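Local atomic coordinates of AAA ATPase, central region (Enterococcus faecium, PDB entry 2R9G), a protein that probably forms the oligomerising C-terminal part of an MgsA-type AAA+ ATPase, a family linked to DNA replication and repair. Residues K23-R26 with A32-H35; R39-G44 with L82-A87; R51-I56 with I89-V94; A70-A75 with V96-S101. All blocks are in the same frame, centred on the assembly; numbering follows the deposited sequence. Where two conformers were deposited one is given.

Contact 1 (K23-R26 with A32-H35); sequences KSIR and AALH
Ser-24 and Ala-33 bring their backbones within 5.0 Å of each other, CA to CA, a separation at which the two helices almost touch through their main chains. The CB of Ser-24 rests against the backbone N of Ala-33 at 3.6 Å, and the Ala-33 methyl lies 3.9 Å from that same Ser-24 CB. On the next residue, the methylene CG1 of Ile-25 packs on the Ala-33 methyl at 3.6 Å, while Ser-24 OG lies 3.5 Å from the CB of Ala-32, a van der Waals approach and not a bond. The small side chains let two successive helices come this close: helix 14-26 turns through a short connection into helix 30-43, and the pair begins the helical bundle of this MgsA-type C-terminal region. Ser-24 OG stands beside its own backbone N (chi1 -63°), from where it hydrogen-bonds back to Ala-20 O, so the hydroxyl is satisfied within its own helix while its carbon flank faces Ala-33. Ile-25 sends CG1 the same way (chi1 -59°), so that CG1 meets Ala-33 while CG2 packs on Leu-98 and Ile-56. Farther out, Tyr-162 of the second subunit packs on both Ser-24 and Ala-32, and Arg-26 forms salt bridges to Glu-59 and Asp-60.

Contact 2 (R39-G44 with L82-A87); sequences RLVEAG and LGLPEA
Leu-84 reaches Val-41 because its CG lies beside the backbone N, opposite the carbonyl carbon (chi1 -68°), and the extended second torsion, which runs to CD1, leaves CD1 by the helix backbone and CD2 by Val-41. Val-41 answers with CG1, which its first torsion of 163° sets trans to the backbone N. The two branches meet at 4.0 Å, Val-41 CG1 to Leu-84 CD2, with the side chains crossing at a slant. The other leucine methyl does different work: Leu-84 CD1 sits over the last turn of the helix, 3.9 Å from Val-41 O and 4.0 Å from Gly-44 O, so one branch touches a side chain and the other touches backbone oxygens. Gly-44 is where the helix ends, its N still bonded to Leu-40 O at 2.9 Å, and it leaves helical geometry with a positive phi of 96°. A matching change of direction occurs across the contact, where Gly-83 follows helix 66-82 with positive phi and Pro-85 is entered through a cis peptide. The loop leading to helix 88-100 is thereby folded up against the end of helix 30-43, and Ala-87 N closes it with a bond to Gly-83 O of 2.8 Å. Leu-84 also packs on Leu-46, and Val-41 on Ile-49, so helix 46-61 contacts both residues. With no hydrogen bond or salt bridge across it, the contact rests on van der Waals and hydrophobic packing between a helix end and an interhelical loop, at the partly exposed rim of the bundle.

Contact 3 (R51-I56 with I89-V94); sequences RRLMVI and IPLADV. With ACT (acetate ion), chain R.
Leu-53 points its CD2 methyl into the angle between Leu-91 and Val-94, two residues one turn apart on helix 88-100. The distances are equal, 3.7 Å from Leu-53 CD2 to Leu-91 CD2 and 3.7 Å from Leu-53 CD2 to Val-94 CG2, and in both pairs the side chains meet at a slant, methyl against methyl. Val-94 starts out facing helix 46-61, whereas Leu-91 leaves its backbone to one side and only its end bends in to the contact. Off-staggered torsions of Leu-53 (chi1 -145°, chi2 31°) bring CD2 to both partners, consistent with a fit imposed by the packing. This is helix-on-helix packing in an all-helical bundle, with a CA-to-CA spacing of 8.1 Å between Leu-53 and Leu-91; Phe-21 and Ile-25 from helix 14-26 and Thr-72 from helix 66-82 also pack on Leu-53. On a different side of helix 46-61, an acetate ion, probably from the crystallisation liquor, sits by Arg-51 and Arg-52. Arg-51 meets it edge-on, near the guanidinium plane: NH2 donates to acetate O at 2.7 Å and an angle of 162°, and NE to acetate OXT at 3.3 Å. The Arg-52 guanidinium lies obliquely to OXT, and its NH2 forms a salt bridge to Glu-86 of the third subunit.

Contact 4 (A70-A75 with V96-S101); sequences ARTVNA and VDLCLS
Arg-71 and Asp-97 tie helix 66-82 to helix 88-100 within the helical bundle, a water-bridged salt bridge at a partly exposed arginine set beside a buried van der Waals contact. On the buried side, Thr-72 OG1 lies 4.0 Å from Leu-98 CD2, the side chains crossing at about a right angle. That hydroxyl is bonded to Ala-68 O in its own helix, so Leu-98 meets an oxygen already engaged. Leu-53 of helix 46-61 packs on both Thr-72 and Leu-98, so this side is enclosed although its own distances are the looser. The polar side is shorter in reach but more open, since Arg-71 remains partly exposed. Arg-71 NH2 donates to Asp-97 OD2 at 2.9 Å along a nearly straight N-H line of 166°, using the syn lone pair of the carboxylate, and the guanidinium and carboxylate planes differ by only 8°. A bend at chi3 (-62°) turns the arginine end to present its edge to the acid. The strongest polar partner of Asp-97 lies outside the two segments: OD1 is hydrogen-bonded to Tyr-181 OH of the second subunit, which links the bridge to the assembly and would probably favour the charged carboxylate. A water accepts from Arg-71 NE at 2.9 Å and donates to Asp-97 OD2 at 3.0 Å, a second path between the same two side chains.

How the contacts relate
Four contacts sample one five-helix bundle, 14-26 through 88-100, and all lie on the same side of the chain's centre. Contact 1 comes first and closes before the others open; contacts 2, 3 and 4 then interleave along the chain, their segments alternating. Contacts 3 and 4, with centres about 6 Å apart, share helix 88-100 and touch through Leu-53, Thr-72 and Leu-98. The centres of contacts 1 and 3 are about 11 Å apart, and Ile-25 joins contact 1 to both inner contacts. Contact 2 shares helix 30-43 with contact 1; its centre is about 17 Å from that of contact 4. Every contact also touches the second subunit, so the bundle contributes to the interface of the tetramer.

Contact 1 (K23-R26 with A32-H35)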
loop_
_atom_site.group_PDB
_atom_site.type_symbol
_atom_site.label_atom_id
_atom_site.label_comp_id
_atom_site.label_asym_id
_atom_site.label_seq_id
_atom_site.Cartn_x
_atom_site.Cartn_y
_atom_site.Cartn_z
ATOM N N LYS C 23 22.569 5.025 9.412
ATOM C CA LYS C 23 23.476 5.933 8.709
ATOM C C LYS C 23 23.859 5.425 7.312
ATOM O O LYS C 23 23.977 6.220 6.369
ATOM C CB LYS C 23 24.708 6.232 9.571
ATOM C CG LYS C 23 24.387 7.074 10.812
ATOM C CD LYS C 23 25.550 7.124 11.788
ATOM C CE LYS C 23 25.349 8.198 12.853
ATOM N NZ LYS C 23 24.286 7.833 13.839
ATOM N N SER C 24 24.027 4.106 7.175
ATOM C CA SER C 24 24.281 3.475 5.867
ATOM C C SER C 24 23.121 3.641 4.880
ATOM O O SER C 24 23.346 3.971 3.717
ATOM C CB SER C 24 24.595 1.977 6.013
ATOM O OG SER C 24 25.776 1.740 6.759
ATOM N N ILE C 25 21.892 3.409 5.342
ATOM C CA ILE C 25 20.711 3.546 4.478
ATOM C C ILE C 25 20.500 5.007 4.095
ATOM O O ILE C 25 20.384 5.322 2.909
ATOM C CB ILE C 25 19.414 2.940 5.102
ATOM C CG1 ILE C 25 19.605 1.454 5.401
ATOM C CG2 ILE C 25 18.244 3.123 4.148
ATOM C CD1 ILE C 25 18.412 0.747 6.018
ATOM N N ARG C 26 20.500 5.887 5.101
ATOM C CA ARG C 26 20.475 7.348 4.907
ATOM C C ARG C 26 21.551 7.798 3.910
ATOM O O ARG C 26 21.317 8.683 3.073
ATOM C CB ARG C 26 20.648 8.046 6.263
ATOM C CG ARG C 26 20.653 9.572 6.256
ATOM C CD ARG C 26 21.120 10.111 7.610
ATOM N NE ARG C 26 20.176 9.877 8.711
ATOM C CZ ARG C 26 20.520 9.711 9.989
ATOM N NH1 ARG C 26 19.582 9.520 10.910
ATOM N NH2 ARG C 26 21.796 9.734 10.357
ATOM N N ALA C 32 26.851 -1.671 2.694
ATOM C CA ALA C 32 27.081 -1.422 4.110
ATOM C C ALA C 32 25.808 -1.638 4.905
ATOM O O ALA C 32 25.848 -2.211 5.987
ATOM C CB ALA C 32 27.613 -0.029 4.326
ATOM N N ALA C 33 24.675 -1.205 4.356
ATOM C CA ALA C 33 23.381 -1.393 5.022
ATOM C C ALA C 33 23.006 -2.861 5.130
ATOM O O ALA C 33 22.438 -3.290 6.138
ATOM C CB ALA C 33 22.299 -0.621 4.314
ATOM N N LEU C 34 23.339 -3.630 4.100
ATOM C CA LEU C 34 23.084 -5.064 4.098
ATOM C C LEU C 34 24.024 -5.796 5.042
ATOM O O LEU C 34 23.632 -6.780 5.666
ATOM C CB LEU C 34 23.155 -5.634 2.683
ATOM C CG LEU C 34 21.953 -5.287 1.786
ATOM C CD1 LEU C 34 22.136 -5.922 0.434
ATOM C CD2 LEU C 34 20.616 -5.721 2.388
ATOM N N HIS C 35 25.251 -5.289 5.164
ATOM C CA HIS C 35 26.198 -5.801 6.142
ATOM C C HIS C 35 25.678 -5.621 7.564
ATOM O O HIS C 35 25.700 -6.569 8.355
ATOM C CB HIS C 35 27.560 -5.120 5.999
ATOM C CG HIS C 35 28.420 -5.258 7.215
ATOM N ND1 HIS C 35 29.003 -6.452 7.576
ATOM C CD2 HIS C 35 28.763 -4.366 8.172
ATOM C CE1 HIS C 35 29.683 -6.286 8.694
ATOM N NE2 HIS C 35 29.552 -5.030 9.079
#

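Contact 2 (R39-G44 with L82-A87)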
loop_
_atom_site.group_PDB
_atom_site.type_symbol
_atom_site.label_atom_id
_atom_site.label_comp_id
_atom_site.label_asym_id
_atom_site.label_seq_id
_atom_site.Cartn_x
_atom_site.Cartn_y
_atom_site.Cartn_z
ATOM N N ARG C 39 24.269 -8.378 10.482
ATOM C CA ARG C 39 24.729 -8.423 11.863
ATOM C C ARG C 39 23.568 -8.387 12.844
ATOM O O ARG C 39 23.601 -9.062 13.871
ATOM C CB ARG C 39 25.660 -7.247 12.151
ATOM C CG ARG C 39 27.024 -7.407 11.544
ATOM C CD ARG C 39 27.849 -6.173 11.706
ATOM N NE ARG C 39 28.480 -6.073 13.017
ATOM C CZ ARG C 39 29.561 -5.340 13.264
ATOM N NH1 ARG C 39 30.152 -4.657 12.282
ATOM N NH2 ARG C 39 30.059 -5.301 14.491
ATOM N N LEU C 40 22.558 -7.588 12.521
ATOM C CA LEU C 40 21.355 -7.480 13.329
ATOM C C LEU C 40 20.502 -8.744 13.270
ATOM O O LEU C 40 19.986 -9.188 14.294
ATOM C CB LEU C 40 20.538 -6.256 12.909
ATOM C CG LEU C 40 21.151 -4.899 13.258
ATOM C CD1 LEU C 40 20.371 -3.812 12.561
ATOM C CD2 LEU C 40 21.221 -4.658 14.783
ATOM N N VAL C 41 20.379 -9.312 12.072
ATOM C CA VAL C 41 19.690 -10.584 11.856
ATOM C C VAL C 41 20.365 -11.695 12.670
ATOM O O VAL C 41 19.690 -12.443 13.372
ATOM C CB VAL C 41 19.609 -10.952 10.337
ATOM C CG1 VAL C 41 19.289 -12.438 10.122
ATOM C CG2 VAL C 41 18.576 -10.087 9.629
ATOM N N GLU C 42 21.693 -11.758 12.602
ATOM C CA GLU C 42 22.480 -12.701 13.398
ATOM C C GLU C 42 22.264 -12.551 14.907
ATOM O O GLU C 42 22.198 -13.547 15.616
ATOM C CB GLU C 42 23.968 -12.594 13.061
ATOM C CG GLU C 42 24.364 -13.293 11.776
ATOM C CD GLU C 42 24.065 -14.783 11.802
ATOM O OE1 GLU C 42 24.807 -15.530 12.475
ATOM O OE2 GLU C 42 23.090 -15.206 11.143
ATOM N N ALA C 43 22.142 -11.313 15.385
ATOM C CA ALA C 43 21.885 -11.065 16.804
ATOM C C ALA C 43 20.455 -11.458 17.184
ATOM O O ALA C 43 20.209 -11.867 18.317
ATOM C CB ALA C 43 22.180 -9.613 17.172
ATOM N N GLY C 44 19.520 -11.330 16.242
ATOM C CA GLY C 44 18.204 -11.970 16.369
ATOM C C GLY C 44 17.046 -11.153 16.911
ATOM O O GLY C 44 15.932 -11.665 17.022
ATOM N N LEU C 82 6.260 -14.048 9.674
ATOM C CA LEU C 82 7.214 -15.072 9.248
ATOM C C LEU C 82 8.195 -15.479 10.337
ATOM O O LEU C 82 8.498 -16.665 10.494
ATOM C CB LEU C 82 8.011 -14.606 8.013
ATOM C CG LEU C 82 7.245 -14.433 6.696
ATOM C CD1 LEU C 82 8.116 -13.744 5.629
ATOM C CD2 LEU C 82 6.668 -15.735 6.192
ATOM N N GLY C 83 8.711 -14.482 11.062
ATOM C CA GLY C 83 9.834 -14.659 11.970
ATOM C C GLY C 83 11.115 -14.924 11.193
ATOM O O GLY C 83 11.089 -15.172 9.986
ATOM N N LEU C 84 12.246 -14.848 11.880
ATOM C CA LEU C 84 13.517 -15.270 11.309
ATOM C C LEU C 84 13.537 -16.799 11.236
ATOM O O LEU C 84 12.958 -17.457 12.109
ATOM C CB LEU C 84 14.673 -14.745 12.165
ATOM C CG LEU C 84 14.844 -13.230 12.121
ATOM C CD1 LEU C 84 15.780 -12.801 13.221
ATOM C CD2 LEU C 84 15.340 -12.766 10.740
ATOM N N PRO C 85 14.214 -17.379 10.225
ATOM C CA PRO C 85 15.098 -16.782 9.217
ATOM C C PRO C 85 14.416 -16.074 8.043
ATOM O O PRO C 85 15.018 -15.181 7.457
ATOM C CB PRO C 85 15.897 -17.983 8.704
ATOM C CG PRO C 85 14.945 -19.134 8.830
ATOM C CD PRO C 85 14.112 -18.845 10.062
ATOM N N GLU C 86 13.182 -16.450 7.711
ATOM C CA GLU C 86 12.527 -15.958 6.492
ATOM C C GLU C 86 12.203 -14.465 6.493
ATOM O O GLU C 86 12.152 -13.853 5.426
ATOM C CB GLU C 86 11.271 -16.773 6.179
ATOM C CG GLU C 86 11.580 -18.137 5.585
ATOM C CD GLU C 86 10.336 -18.962 5.311
ATOM O OE1 GLU C 86 9.435 -19.009 6.177
ATOM O OE2 GLU C 86 10.266 -19.571 4.221
ATOM N N ALA C 87 12.011 -13.889 7.683
ATOM C CA ALA C 87 11.766 -12.448 7.849
ATOM C C ALA C 87 12.817 -11.565 7.190
ATOM O O ALA C 87 12.512 -10.447 6.783
ATOM C CB ALA C 87 11.678 -12.099 9.308
#

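Contact 3 (R51-I56 with I89-V94)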
loop_
_atom_site.group_PDB
_atom_site.type_symbol
_atom_site.label_atom_id
_atom_site.label_comp_id
_atom_site.label_asym_id
_atom_site.label_seq_id
_atom_site.Cartn_x
_atom_site.Cartn_y
_atom_site.Cartn_z
ATOM N N ARG C 51 11.441 -1.988 13.878
ATOM C CA ARG C 51 11.196 -0.651 14.407
ATOM C C ARG C 51 12.133 0.357 13.782
ATOM O O ARG C 51 11.682 1.396 13.288
ATOM C CB ARG C 51 11.336 -0.623 15.926
ATOM C CG ARG C 51 10.054 -0.938 16.666
ATOM C CD ARG C 51 10.145 -0.550 18.138
ATOM N NE ARG C 51 11.222 -1.258 18.830
ATOM C CZ ARG C 51 11.112 -2.477 19.355
ATOM N NH1 ARG C 51 9.967 -3.148 19.277
ATOM N NH2 ARG C 51 12.153 -3.029 19.962
ATOM N N ARG C 52 13.427 0.034 13.778
ATOM C CA ARG C 52 14.421 0.897 13.166
ATOM C C ARG C 52 14.208 1.108 11.674
ATOM O O ARG C 52 14.367 2.222 11.177
ATOM C CB ARG C 52 15.828 0.391 13.459
ATOM C CG ARG C 52 16.548 1.224 14.499
ATOM C CD ARG C 52 16.239 0.818 15.941
ATOM N NE ARG C 52 14.895 1.163 16.399
ATOM C CZ ARG C 52 14.469 2.386 16.714
ATOM N NH1 ARG C 52 15.267 3.441 16.622
ATOM N NH2 ARG C 52 13.223 2.551 17.135
ATOM N N LEU C 53 13.818 0.048 10.965
ATOM C CA LEU C 53 13.536 0.161 9.528
ATOM C C LEU C 53 12.390 1.125 9.202
ATOM O O LEU C 53 12.496 1.891 8.252
ATOM C CB LEU C 53 13.289 -1.210 8.894
ATOM C CG LEU C 53 13.798 -1.384 7.459
ATOM C CD1 LEU C 53 15.040 -0.547 7.194
ATOM C CD2 LEU C 53 14.116 -2.828 7.220
ATOM N N MET C 54 11.312 1.095 9.993
ATOM C CA MET C 54 10.203 2.047 9.821
ATOM C C MET C 54 10.617 3.496 10.111
ATOM O O MET C 54 10.188 4.401 9.404
ATOM C CB MET C 54 8.968 1.657 10.659
ATOM C CG MET C 54 8.233 0.408 10.154
ATOM S SD MET C 54 6.788 -0.097 11.103
ATOM C CE MET C 54 7.498 -0.616 12.655
ATOM N N VAL C 55 11.455 3.699 11.133
ATOM C CA VAL C 55 12.013 5.022 11.445
ATOM C C VAL C 55 12.833 5.557 10.274
ATOM O O VAL C 55 12.626 6.695 9.851
ATOM C CB VAL C 55 12.884 5.027 12.740
ATOM C CG1 VAL C 55 13.653 6.355 12.893
ATOM C CG2 VAL C 55 12.024 4.801 13.956
ATOM N N ILE C 56 13.729 4.725 9.744
ATOM C CA ILE C 56 14.627 5.126 8.649
ATOM C C ILE C 56 13.839 5.564 7.409
ATOM O O ILE C 56 14.056 6.660 6.898
ATOM C CB ILE C 56 15.648 4.010 8.282
ATOM C CG1 ILE C 56 16.598 3.731 9.452
ATOM C CG2 ILE C 56 16.464 4.416 7.074
ATOM C CD1 ILE C 56 17.214 2.338 9.415
ATOM N N ILE C 89 14.084 -11.677 4.367
ATOM C CA ILE C 89 13.872 -11.496 2.931
ATOM C C ILE C 89 13.107 -10.198 2.600
ATOM O O ILE C 89 13.645 -9.369 1.866
ATOM C CB ILE C 89 13.247 -12.755 2.268
ATOM C CG1 ILE C 89 14.131 -13.985 2.492
ATOM C CG2 ILE C 89 13.024 -12.508 0.800
ATOM C CD1 ILE C 89 13.424 -15.323 2.217
ATOM N N PRO C 90 11.866 -10.005 3.136
ATOM C CA PRO C 90 11.274 -8.668 2.955
ATOM C C PRO C 90 12.118 -7.486 3.456
ATOM O O PRO C 90 12.103 -6.421 2.835
ATOM C CB PRO C 90 9.948 -8.747 3.740
ATOM C CG PRO C 90 10.029 -9.974 4.567
ATOM C CD PRO C 90 10.926 -10.908 3.832
ATOM N N LEU C 91 12.848 -7.673 4.554
ATOM C CA LEU C 91 13.706 -6.609 5.097
ATOM C C LEU C 91 14.834 -6.236 4.151
ATOM O O LEU C 91 15.143 -5.059 4.013
ATOM C CB LEU C 91 14.285 -6.993 6.455
ATOM C CG LEU C 91 13.241 -7.255 7.539
ATOM C CD1 LEU C 91 13.927 -7.656 8.818
ATOM C CD2 LEU C 91 12.321 -6.030 7.736
ATOM N N ALA C 92 15.445 -7.238 3.518
ATOM C CA ALA C 92 16.479 -7.005 2.498
ATOM C C ALA C 92 15.939 -6.188 1.336
ATOM O O ALA C 92 16.589 -5.222 0.888
ATOM C CB ALA C 92 17.050 -8.328 1.985
ATOM N N ASP C 93 14.752 -6.578 0.858
ATOM C CA ASP C 93 14.080 -5.895 -0.232
ATOM C C ASP C 93 13.883 -4.416 0.059
ATOM O O ASP C 93 14.146 -3.574 -0.800
ATOM C CB ASP C 93 12.710 -6.525 -0.503
ATOM C CG ASP C 93 12.795 -7.866 -1.213
ATOM O OD1 ASP C 93 11.725 -8.478 -1.364
ATOM O OD2 ASP C 93 13.894 -8.312 -1.613
ATOM N N VAL C 94 13.415 -4.105 1.266
ATOM C CA VAL C 94 13.122 -2.723 1.604
ATOM C C VAL C 94 14.376 -1.913 1.869
ATOM O O VAL C 94 14.418 -0.739 1.547
ATOM C CB VAL C 94 12.023 -2.544 2.718
ATOM C CG1 VAL C 94 10.697 -3.075 2.234
ATOM C CG2 VAL C 94 12.393 -3.215 4.002
HETATM C C ACT R . 14.906 -0.772 19.392
HETATM O O ACT R . 14.166 -1.293 20.254
HETATM O OXT ACT R . 14.331 -0.429 18.345
HETATM C CH3 ACT R . 16.381 -0.569 19.587
#

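Contact 4 (A70-A75 with V96-S101)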
loop_
_atom_site.group_PDB
_atom_site.type_symbol
_atom_site.label_atom_id
_atom_site.label_comp_id
_atom_site.label_asym_id
_atom_site.label_seq_id
_atom_site.Cartn_x
_atom_site.Cartn_y
_atom_site.Cartn_z
ATOM N N ALA C 70 6.001 3.788 2.913
ATOM C CA ALA C 70 4.805 3.030 3.278
ATOM C C ALA C 70 5.023 1.520 3.170
ATOM O O ALA C 70 4.488 0.763 3.981
ATOM C CB ALA C 70 3.622 3.454 2.430
ATOM N N ARG C 71 5.817 1.100 2.177
ATOM C CA ARG C 71 6.103 -0.326 1.932
ATOM C C ARG C 71 6.934 -1.021 3.019
ATOM O O ARG C 71 6.992 -2.254 3.052
ATOM C CB ARG C 71 6.774 -0.521 0.567
ATOM C CG ARG C 71 5.810 -0.439 -0.604
ATOM C CD ARG C 71 6.393 -1.045 -1.870
ATOM N NE ARG C 71 7.594 -0.352 -2.336
ATOM C CZ ARG C 71 7.584 0.704 -3.143
ATOM N NH1 ARG C 71 6.435 1.207 -3.565
ATOM N NH2 ARG C 71 8.724 1.261 -3.524
ATOM N N THR C 72 7.587 -0.231 3.875
ATOM C CA THR C 72 8.367 -0.746 4.990
ATOM C C THR C 72 7.427 -1.358 6.030
ATOM O O THR C 72 7.756 -2.345 6.675
ATOM C CB THR C 72 9.216 0.377 5.627
ATOM O OG1 THR C 72 9.926 1.085 4.600
ATOM C CG2 THR C 72 10.213 -0.180 6.631
ATOM N N VAL C 73 6.254 -0.754 6.174
ATOM C CA VAL C 73 5.237 -1.248 7.088
ATOM C C VAL C 73 4.695 -2.597 6.591
ATOM O O VAL C 73 4.547 -3.522 7.377
ATOM C CB VAL C 73 4.122 -0.204 7.283
ATOM C CG1 VAL C 73 3.073 -0.698 8.273
ATOM C CG2 VAL C 73 4.732 1.124 7.748
ATOM N N ASN C 74 4.453 -2.716 5.283
ATOM C CA ASN C 74 4.075 -4.003 4.689
ATOM C C ASN C 74 5.112 -5.076 5.007
ATOM O O ASN C 74 4.767 -6.140 5.527
ATOM C CB ASN C 74 3.869 -3.890 3.164
ATOM C CG ASN C 74 2.707 -2.984 2.792
ATOM O OD1 ASN C 74 2.745 -1.773 3.028
ATOM N ND2 ASN C 74 1.671 -3.565 2.193
ATOM N N ALA C 75 6.384 -4.760 4.740
ATOM C CA ALA C 75 7.509 -5.670 4.975
ATOM C C ALA C 75 7.636 -6.101 6.435
ATOM O O ALA C 75 7.931 -7.255 6.705
ATOM C CB ALA C 75 8.804 -5.048 4.493
ATOM N N VAL C 96 17.365 -2.259 0.345
ATOM C CA VAL C 96 17.906 -1.883 -0.962
ATOM C C VAL C 96 17.105 -0.738 -1.587
ATOM O O VAL C 96 17.683 0.264 -2.012
ATOM C CB VAL C 96 17.997 -3.095 -1.914
ATOM C CG1 VAL C 96 18.537 -2.666 -3.243
ATOM C CG2 VAL C 96 18.917 -4.156 -1.320
ATOM N N ASP C 97 15.779 -0.893 -1.595
ATOM C CA ASP C 97 14.840 0.122 -2.069
ATOM C C ASP C 97 15.036 1.460 -1.349
ATOM O O ASP C 97 15.096 2.497 -2.002
ATOM C CB ASP C 97 13.390 -0.378 -1.907
ATOM C CG ASP C 97 12.343 0.569 -2.518
ATOM O OD1 ASP C 97 12.687 1.486 -3.298
ATOM O OD2 ASP C 97 11.146 0.382 -2.214
ATOM N N LEU C 98 15.140 1.428 -0.019
ATOM C CA LEU C 98 15.326 2.647 0.773
ATOM C C LEU C 98 16.669 3.323 0.498
ATOM O O LEU C 98 16.721 4.539 0.322
ATOM C CB LEU C 98 15.183 2.360 2.268
ATOM C CG LEU C 98 13.811 2.046 2.870
ATOM C CD1 LEU C 98 13.953 1.877 4.393
ATOM C CD2 LEU C 98 12.747 3.093 2.502
ATOM N N CYS C 99 17.740 2.526 0.453
ATOM C CA CYS C 99 19.094 3.006 0.104
ATOM C C CYS C 99 19.146 3.749 -1.221
ATOM O O CYS C 99 19.886 4.716 -1.356
ATOM C CB CYS C 99 20.104 1.845 0.015
ATOM S SG CYS C 99 20.514 1.069 1.582
ATOM N N LEU C 100 18.368 3.299 -2.202
ATOM C CA LEU C 100 18.531 3.813 -3.559
ATOM C C LEU C 100 17.464 4.820 -4.000
ATOM O O LEU C 100 17.589 5.443 -5.059
ATOM C CB LEU C 100 18.700 2.649 -4.547
ATOM C CG LEU C 100 20.002 1.848 -4.380
ATOM C CD1 LEU C 100 20.044 0.592 -5.269
ATOM C CD2 LEU C 100 21.242 2.723 -4.614
ATOM N N SER C 101 16.439 4.994 -3.166
ATOM C CA SER C 101 15.375 5.975 -3.387
ATOM C C SER C 101 15.843 7.378 -3.026
ATOM O O SER C 101 16.828 7.521 -2.307
ATOM C CB SER C 101 14.146 5.609 -2.552
ATOM O OG SER C 101 13.503 4.478 -3.110
HETATM O O HOH W 1 9.596 -1.839 -0.875
#